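Local coordinates for hypothetical protein TT1561 (Thermus thermophilus, PDB 1UF3) that is of unknown function but binds calcium ions and is probably a metal-dependent phosphoesterase of the calcineurin-like superfamily, at residues A[75-80]-A[129-134]; A[138-143]-A[153-158]; A[31-36]-A[212-217]. All coordinates share one frame; numbering follows the deposited sequence.

Interaction 1: A[75-80]-A[129-134]; sequences APIWEY and LRYPAW. With CA (calcium ion), chain I.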
# COMPACT_ATOMS: atom_id res chain seq x y z
N ALA A 75 -35.58 -1.32 -20.55
CA ALA A 75 -36.39 -2.48 -20.90
C ALA A 75 -36.17 -2.99 -22.34
O ALA A 75 -35.70 -2.25 -23.22
CB ALA A 75 -37.88 -2.13 -20.68
N PRO A 76 -36.44 -4.28 -22.58
CA PRO A 76 -36.93 -5.26 -21.61
C PRO A 76 -35.87 -5.56 -20.52
O PRO A 76 -34.67 -5.42 -20.74
CB PRO A 76 -37.26 -6.47 -22.48
CG PRO A 76 -36.23 -6.38 -23.56
CD PRO A 76 -36.26 -4.90 -23.90
N ILE A 77 -36.36 -5.98 -19.36
CA ILE A 77 -35.52 -6.27 -18.20
C ILE A 77 -34.39 -7.27 -18.48
O ILE A 77 -33.27 -7.11 -18.00
CB ILE A 77 -36.41 -6.80 -17.03
CG1 ILE A 77 -35.58 -7.06 -15.76
CG2 ILE A 77 -37.10 -8.08 -17.45
CD1 ILE A 77 -35.02 -5.82 -15.12
N TRP A 78 -34.68 -8.28 -19.29
CA TRP A 78 -33.71 -9.32 -19.58
C TRP A 78 -32.46 -8.92 -20.33
O TRP A 78 -31.44 -9.62 -20.22
CB TRP A 78 -34.42 -10.48 -20.29
CG TRP A 78 -35.65 -10.97 -19.55
CD1 TRP A 78 -36.94 -10.94 -20.00
CD2 TRP A 78 -35.70 -11.58 -18.24
NE1 TRP A 78 -37.78 -11.50 -19.07
CE2 TRP A 78 -37.05 -11.90 -17.98
CE3 TRP A 78 -34.73 -11.90 -17.28
CZ2 TRP A 78 -37.47 -12.52 -16.79
CZ3 TRP A 78 -35.15 -12.52 -16.08
CH2 TRP A 78 -36.51 -12.82 -15.86
N GLU A 79 -32.50 -7.81 -21.07
CA GLU A 79 -31.31 -7.36 -21.78
C GLU A 79 -30.33 -6.75 -20.79
O GLU A 79 -29.12 -7.07 -20.79
CB GLU A 79 -31.65 -6.34 -22.88
CG GLU A 79 -32.57 -6.92 -23.96
CD GLU A 79 -32.52 -6.16 -25.29
OE1 GLU A 79 -33.05 -6.71 -26.27
OE2 GLU A 79 -31.96 -5.03 -25.37
N TYR A 80 -30.83 -5.84 -19.97
CA TYR A 80 -30.02 -5.22 -18.92
C TYR A 80 -29.47 -6.37 -18.05
O TYR A 80 -28.27 -6.47 -17.82
CB TYR A 80 -30.89 -4.28 -18.05
CG TYR A 80 -30.39 -4.03 -16.60
CD1 TYR A 80 -29.41 -3.08 -16.33
CD2 TYR A 80 -30.93 -4.74 -15.53
CE1 TYR A 80 -28.97 -2.83 -15.02
CE2 TYR A 80 -30.50 -4.50 -14.20
CZ TYR A 80 -29.52 -3.54 -13.96
OH TYR A 80 -29.12 -3.25 -12.66
N LEU A 129 -39.97 -0.56 -17.22
CA LEU A 129 -39.80 -1.29 -15.95
C LEU A 129 -40.68 -0.53 -14.99
O LEU A 129 -40.40 0.61 -14.65
CB LEU A 129 -38.36 -1.26 -15.45
CG LEU A 129 -37.27 -1.84 -16.36
CD1 LEU A 129 -35.96 -2.03 -15.56
CD2 LEU A 129 -37.73 -3.16 -16.94
N ARG A 130 -41.74 -1.16 -14.51
CA ARG A 130 -42.63 -0.48 -13.58
C ARG A 130 -43.13 -1.49 -12.58
O ARG A 130 -43.61 -2.56 -12.95
CB ARG A 130 -43.83 0.13 -14.35
CG ARG A 130 -44.81 0.89 -13.47
CD ARG A 130 -46.02 1.44 -14.24
NE ARG A 130 -46.96 0.40 -14.65
CZ ARG A 130 -47.06 -0.11 -15.88
NH1 ARG A 130 -46.28 0.33 -16.86
NH2 ARG A 130 -47.93 -1.08 -16.12
N TYR A 131 -43.02 -1.16 -11.30
CA TYR A 131 -43.51 -2.09 -10.30
C TYR A 131 -44.37 -1.40 -9.29
O TYR A 131 -44.07 -0.28 -8.86
CB TYR A 131 -42.36 -2.78 -9.53
CG TYR A 131 -41.25 -3.33 -10.40
CD1 TYR A 131 -40.10 -2.58 -10.67
CD2 TYR A 131 -41.34 -4.61 -10.95
CE1 TYR A 131 -39.07 -3.10 -11.46
CE2 TYR A 131 -40.31 -5.12 -11.74
CZ TYR A 131 -39.20 -4.37 -11.99
OH TYR A 131 -38.22 -4.88 -12.79
N PRO A 132 -45.47 -2.04 -8.89
CA PRO A 132 -46.35 -1.44 -7.89
C PRO A 132 -45.64 -1.54 -6.52
O PRO A 132 -44.85 -2.47 -6.29
CB PRO A 132 -47.60 -2.30 -7.97
CG PRO A 132 -47.08 -3.64 -8.44
CD PRO A 132 -46.06 -3.26 -9.47
N ALA A 133 -45.92 -0.59 -5.63
CA ALA A 133 -45.28 -0.58 -4.32
C ALA A 133 -45.19 -1.93 -3.62
O ALA A 133 -44.14 -2.26 -3.08
CB ALA A 133 -45.98 0.43 -3.40
N TRP A 134 -46.27 -2.71 -3.61
CA TRP A 134 -46.23 -4.01 -2.94
C TRP A 134 -45.11 -4.91 -3.46
O TRP A 134 -44.58 -5.74 -2.71
CB TRP A 134 -47.57 -4.76 -3.05
CG TRP A 134 -47.92 -5.32 -4.41
CD1 TRP A 134 -48.65 -4.69 -5.39
CD2 TRP A 134 -47.56 -6.60 -4.94
NE1 TRP A 134 -48.76 -5.51 -6.50
CE2 TRP A 134 -48.10 -6.68 -6.25
CE3 TRP A 134 -46.82 -7.69 -4.44
CZ2 TRP A 134 -47.93 -7.81 -7.07
CZ3 TRP A 134 -46.65 -8.81 -5.26
CH2 TRP A 134 -47.20 -8.86 -6.56
CA CA I . -34.09 -1.53 -24.76
O HOH W 1 -32.67 -3.26 -23.54
O HOH W 2 -34.12 -3.45 -26.32
O HOH W 3 -35.95 -1.87 -26.82
O HOH W 4 -32.95 -0.00 -23.17
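Ala75 meets Leu129 through its methyl group, whose CB lies 3.9 Å from CD2 of the leucine, while its carbonyl faces a different task. Ala75 O binds a calcium ion at 2.3 Å, so the small CB points toward the leucine and meets one of its methyls while the backbone O serves the metal. The backbone carbonyls of Lys45 and Ala47 bind the same calcium, and water molecules complete its shell. A cis peptide bond joins Ala75 to Pro76, and the chain then enters the helix. Ile77 carries the other half of the contact. Its CG1 branch is anti to the backbone N (chi1 -177°), and CD1 at the end of that branch lies 3.9 Å from Leu129 CD1. Ile77 CB touches Leu129 CD2, also at 3.9 Å, so the two side chains, crossing at about a right angle, meet at both methyls of the leucine. Ile77 CD1 also brushes Tyr131 OH at 4.1 Å; the hydrogen bonds of that hydroxyl go to Glu125 and His98, and the isoleucine methyl merely packs against it. Glu125 is a ligand of another calcium site seen in this protein, so the contact lies between two metal sites. Farther on, Glu79 OE2 accepts hydrogen bonds from two of the calcium-bound waters, the nearer at 2.6 Å, and so reaches the ion through its second shell. The contact joins the start of helix 77-90 to the chain entering strand 130-132, which runs parallel to strand 108-118, with Pro70 also packed against Leu129 and helix 133-140 following directly after Pro132.

Interaction 2: A[138-143]-A[153-158]; sequences YRLKAL and FLFHTM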
# COMPACT_ATOMS: atom_id res chain seq x y z
N TYR A 138 -42.16 -6.26 -1.20
CA TYR A 138 -41.93 -7.69 -1.15
C TYR A 138 -40.44 -7.99 -1.40
O TYR A 138 -39.89 -8.91 -0.80
CB TYR A 138 -42.80 -8.42 -2.18
CG TYR A 138 -42.77 -9.94 -2.04
CD1 TYR A 138 -43.59 -10.58 -1.11
CD2 TYR A 138 -41.90 -10.72 -2.81
CE1 TYR A 138 -43.55 -11.96 -0.95
CE2 TYR A 138 -41.85 -12.12 -2.65
CZ TYR A 138 -42.67 -12.72 -1.72
OH TYR A 138 -42.66 -14.10 -1.57
N ARG A 139 -39.78 -7.23 -2.27
CA ARG A 139 -38.37 -7.47 -2.55
C ARG A 139 -37.54 -7.14 -1.32
O ARG A 139 -36.62 -7.87 -0.97
CB ARG A 139 -37.83 -6.58 -3.69
CG ARG A 139 -38.47 -6.73 -5.07
CD ARG A 139 -38.60 -8.17 -5.51
NE ARG A 139 -39.17 -8.24 -6.85
CZ ARG A 139 -39.61 -9.36 -7.44
NH1 ARG A 139 -39.55 -10.53 -6.81
NH2 ARG A 139 -40.10 -9.31 -8.67
N LEU A 140 -37.85 -6.02 -0.68
CA LEU A 140 -37.08 -5.58 0.47
C LEU A 140 -37.30 -6.34 1.77
O LEU A 140 -36.45 -6.29 2.66
CB LEU A 140 -37.30 -4.10 0.70
CG LEU A 140 -36.91 -3.25 -0.53
CD1 LEU A 140 -37.34 -1.81 -0.29
CD2 LEU A 140 -35.40 -3.35 -0.80
N LYS A 141 -38.41 -7.05 1.90
CA LYS A 141 -38.64 -7.74 3.16
C LYS A 141 -37.64 -8.89 3.38
O LYS A 141 -37.45 -9.33 4.51
CB LYS A 141 -40.07 -8.28 3.25
CG LYS A 141 -40.34 -9.51 2.41
CD LYS A 141 -41.62 -10.18 2.85
CE LYS A 141 -41.90 -11.41 2.00
NZ LYS A 141 -43.06 -12.20 2.51
N ALA A 142 -37.02 -9.38 2.30
CA ALA A 142 -36.03 -10.46 2.43
C ALA A 142 -34.87 -10.04 3.32
O ALA A 142 -34.24 -10.86 3.93
CB ALA A 142 -35.49 -10.85 1.05
N LEU A 143 -34.61 -8.74 3.39
CA LEU A 143 -33.50 -8.23 4.16
C LEU A 143 -33.63 -8.35 5.68
O LEU A 143 -32.61 -8.33 6.39
CB LEU A 143 -33.26 -6.77 3.79
CG LEU A 143 -32.96 -6.47 2.31
CD1 LEU A 143 -32.82 -4.96 2.12
CD2 LEU A 143 -31.68 -7.17 1.88
N PHE A 153 -29.68 1.72 0.25
CA PHE A 153 -30.70 1.42 -0.75
C PHE A 153 -30.50 2.23 -2.02
O PHE A 153 -30.10 3.38 -1.98
CB PHE A 153 -32.12 1.75 -0.23
CG PHE A 153 -32.67 0.78 0.79
CD1 PHE A 153 -31.97 -0.37 1.17
CD2 PHE A 153 -33.91 1.00 1.35
CE1 PHE A 153 -32.51 -1.26 2.09
CE2 PHE A 153 -34.46 0.11 2.27
CZ PHE A 153 -33.76 -1.02 2.64
N LEU A 154 -30.80 1.61 -3.16
CA LEU A 154 -30.70 2.29 -4.46
C LEU A 154 -32.08 2.22 -5.10
O LEU A 154 -32.63 1.15 -5.29
CB LEU A 154 -29.67 1.62 -5.38
CG LEU A 154 -28.25 2.18 -5.31
CD1 LEU A 154 -27.60 1.76 -3.99
CD2 LEU A 154 -27.43 1.68 -6.50
N PHE A 155 -32.66 3.36 -5.41
CA PHE A 155 -33.98 3.38 -6.06
C PHE A 155 -33.92 4.38 -7.20
O PHE A 155 -33.10 5.32 -7.19
CB PHE A 155 -35.10 3.91 -5.16
CG PHE A 155 -35.36 3.11 -3.94
CD1 PHE A 155 -35.28 3.72 -2.68
CD2 PHE A 155 -35.82 1.81 -4.04
CE1 PHE A 155 -35.66 3.05 -1.55
CE2 PHE A 155 -36.21 1.13 -2.92
CZ PHE A 155 -36.13 1.75 -1.65
N HIS A 156 -34.79 4.20 -8.17
CA HIS A 156 -34.83 5.19 -9.22
C HIS A 156 -35.83 6.26 -8.74
O HIS A 156 -35.56 7.46 -8.79
CB HIS A 156 -35.29 4.60 -10.53
CG HIS A 156 -35.41 5.63 -11.61
ND1 HIS A 156 -36.55 6.40 -11.78
CD2 HIS A 156 -34.49 6.12 -12.47
CE1 HIS A 156 -36.31 7.31 -12.71
NE2 HIS A 156 -35.07 7.16 -13.14
N THR A 157 -36.97 5.79 -8.26
CA THR A 157 -38.08 6.60 -7.78
C THR A 157 -37.79 7.38 -6.49
O THR A 157 -37.39 6.80 -5.49
CB THR A 157 -39.29 5.68 -7.58
OG1 THR A 157 -39.62 5.09 -8.84
CG2 THR A 157 -40.50 6.44 -7.01
N MSE A 158 -37.99 8.69 -6.54
CA MSE A 158 -37.75 9.55 -5.38
C MSE A 158 -38.84 9.44 -4.33
O MSE A 158 -40.02 9.29 -4.66
CB MSE A 158 -37.69 11.01 -5.79
CG MSE A 158 -36.45 11.44 -6.48
SE MSE A 158 -36.28 13.36 -6.28
CE MSE A 158 -36.29 13.45 -4.36
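Leu140 and Leu143 reach from helix 133-140 and the 3-10 segment that follows to the rings of Phe153 and Phe155 on strand 151-155, and the contact is made entirely of apolar side chains. Its closest approach is Leu143 CD1 to Phe153 CE1, 3.7 Å, with the leucine and the phenylalanine coming from opposite directions and the methyl meeting the ring obliquely. Leu140 works on both rings, chiefly through one methyl. Its CD1 lies at the edge of the Phe155 ring, near the ring plane, 4.0 Å from CZ, and is also 4.3 Å from Phe153 CE2; its CD2 sits more loosely over one face of Phe153. Leucine suits this position because its fork places one methyl between the two rings and the other above one of them. For Leu140, CG lies anti to the carbonyl carbon (chi1 -58°), which directs the fork at the strand.

The backbone contributes within the first segment alone: Leu143 N donates to Leu140 O at 3.1 Å, a bond in the tighter turn after the helix that brings the second leucine round to the same side as the first. Phe153 and Phe155 alternate with Leu154 along the strand, so both rings emerge on one side of the sheet, and their flat, bulky shape fills the layer beneath the leucines.

Other elements pack round it. Leu175 and His179 of helix 170-179 lie against Leu140, and the His179 ring also meets that of Phe153; Leu143 rests on Leu109 and Ala111 of strand 108-118. The contact lays the end of helix 133-140 on an inner strand, 151-155, between 108-118 and 183-186, in the helix-on-sheet packing expected of the two-sheet alpha/beta fold of calcineurin-like metallophosphoesterases.

Interaction 3: A[31-36]-A[212-217]; sequences TGADAI and YSLLDL. With CA (calcium ion), chain S.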
# COMPACT_ATOMS: atom_id res chain seq x y z
N THR A 31 -10.35 10.92 -6.98
CA THR A 31 -11.06 11.26 -5.74
C THR A 31 -10.76 10.33 -4.57
O THR A 31 -10.91 10.71 -3.42
CB THR A 31 -12.58 11.27 -5.93
OG1 THR A 31 -13.04 9.96 -6.26
CG2 THR A 31 -12.97 12.23 -7.02
N GLY A 32 -10.33 9.11 -4.85
CA GLY A 32 -10.06 8.17 -3.78
C GLY A 32 -11.30 7.40 -3.42
O GLY A 32 -11.31 6.67 -2.43
N ALA A 33 -12.35 7.54 -4.22
CA ALA A 33 -13.61 6.82 -3.96
C ALA A 33 -13.34 5.36 -3.63
O ALA A 33 -12.43 4.74 -4.20
CB ALA A 33 -14.49 6.89 -5.18
N ASP A 34 -14.16 4.80 -2.73
CA ASP A 34 -14.04 3.41 -2.31
C ASP A 34 -15.03 2.53 -3.01
O ASP A 34 -14.86 1.31 -3.09
CB ASP A 34 -14.22 3.29 -0.81
CG ASP A 34 -13.33 4.22 -0.06
OD1 ASP A 34 -12.11 4.21 -0.35
OD2 ASP A 34 -13.86 5.00 0.77
N ALA A 35 -16.09 3.17 -3.51
CA ALA A 35 -17.12 2.45 -4.22
C ALA A 35 -17.85 3.39 -5.21
O ALA A 35 -17.64 4.60 -5.19
CB ALA A 35 -18.08 1.86 -3.26
N ILE A 36 -18.68 2.80 -6.06
CA ILE A 36 -19.45 3.55 -7.03
C ILE A 36 -20.88 3.05 -6.95
O ILE A 36 -21.11 1.84 -6.81
CB ILE A 36 -18.96 3.29 -8.48
CG1 ILE A 36 -17.62 3.97 -8.73
CG2 ILE A 36 -20.03 3.73 -9.47
CD1 ILE A 36 -16.95 3.62 -10.06
N TYR A 212 -22.47 14.67 -10.85
CA TYR A 212 -22.16 13.56 -9.96
C TYR A 212 -21.79 14.12 -8.59
O TYR A 212 -21.54 15.33 -8.44
CB TYR A 212 -21.01 12.71 -10.51
CG TYR A 212 -19.68 13.40 -10.46
CD1 TYR A 212 -18.86 13.30 -9.34
CD2 TYR A 212 -19.27 14.21 -11.51
CE1 TYR A 212 -17.66 14.00 -9.27
CE2 TYR A 212 -18.08 14.91 -11.46
CZ TYR A 212 -17.27 14.81 -10.34
OH TYR A 212 -16.10 15.53 -10.32
N SER A 213 -21.76 13.23 -7.61
CA SER A 213 -21.41 13.57 -6.24
C SER A 213 -20.45 12.51 -5.66
O SER A 213 -20.41 11.35 -6.10
CB SER A 213 -22.67 13.58 -5.36
OG SER A 213 -23.66 14.53 -5.78
N LEU A 214 -19.66 12.93 -4.69
CA LEU A 214 -18.77 12.02 -3.96
C LEU A 214 -19.32 12.14 -2.54
O LEU A 214 -19.19 13.20 -1.90
CB LEU A 214 -17.32 12.49 -4.00
CG LEU A 214 -16.38 11.55 -3.21
CD1 LEU A 214 -16.21 10.20 -3.95
CD2 LEU A 214 -15.03 12.22 -3.03
N LEU A 215 -20.00 11.10 -2.07
CA LEU A 215 -20.57 11.11 -0.73
C LEU A 215 -19.57 10.67 0.33
O LEU A 215 -18.81 9.71 0.14
CB LEU A 215 -21.78 10.19 -0.62
CG LEU A 215 -22.69 9.72 -1.75
CD1 LEU A 215 -24.02 9.43 -1.13
CD2 LEU A 215 -22.80 10.71 -2.89
N ASP A 216 -19.59 11.38 1.46
CA ASP A 216 -18.75 11.04 2.60
C ASP A 216 -19.73 10.40 3.58
O ASP A 216 -20.46 11.10 4.30
CB ASP A 216 -18.13 12.30 3.23
CG ASP A 216 -17.32 12.00 4.49
OD1 ASP A 216 -17.61 10.98 5.12
OD2 ASP A 216 -16.41 12.76 4.84
N LEU A 217 -19.77 9.07 3.59
CA LEU A 217 -20.69 8.33 4.44
C LEU A 217 -20.67 8.67 5.91
O LEU A 217 -21.72 8.79 6.53
CB LEU A 217 -20.45 6.82 4.32
CG LEU A 217 -21.20 6.07 3.23
CD1 LEU A 217 -20.63 4.66 3.14
CD2 LEU A 217 -22.69 6.04 3.55
CA CA S . -10.25 5.29 -0.72
O HOH W 5 -10.11 3.81 -2.81
O HOH W 6 -9.06 3.60 0.66
O HOH W 7 -8.11 5.48 -1.71
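This is a small, largely apolar packing contact in which the side chain of Leu214, on strand 211-216, fits against Thr31 and Ala33, where the chain leaves helix 27-31 and heads for strand 35-39. Thr31 and Leu214 reach toward each other tip to tip, Thr31 CB lying 3.9 Å from Leu214 CD2. The other methyl, CD1, stands 3.9 Å from Ala33 CB, so the leucine's fork spans both residues. Its CG is anti to the backbone N (chi1 179°), which sends the methyls across to the turn. Thr31 OG1 also lies 3.9 Å from Leu214 CD1, and a hydrogen bond to Ala28 O satisfies this hydroxyl beside the apolar methyl. The short side chain of Ala33 is buried between Leu214 and Leu9.

Between them Gly32 adopts a positive phi of 88°, where a side chain would strike the preceding carbonyl, and its own carbonyl O binds a calcium ion at 2.4 Å. Asp34 OD1 binds the same ion at 2.2 Å, and its OD2 accepts hydrogen bonds from the backbone N of Arg6 and of Tyr7. Met1 of a neighbouring subunit completes the protein ligands, so the metal ties two subunits together. Within the sheet, strand 7-12, which carries Leu9, lies between strands 35-39 and 211-216; Leu214 also packs on Glu223 of strand 221-226.

Every touching residue of interactions 1 and 2 is buried, whereas interaction 3 includes the partly exposed Thr31. Interaction 2 has no metal among its atoms and packs leucines on phenylalanine rings, helix end against strand. Interactions 1 and 3 each put a calcium-binding carbonyl beside their packing; in interaction 3 the ion is shared with another subunit, whereas in interaction 1 carbonyls of the same chain hold it. Interactions 1 and 2 follow one another along the chain, share helix 133-140 and the seven-stranded sheet, and both touch a second subunit. Interaction 3 belongs to the six-stranded sheet on the opposite side of the chain's centre, and along the sequence the other two lie between its two segments.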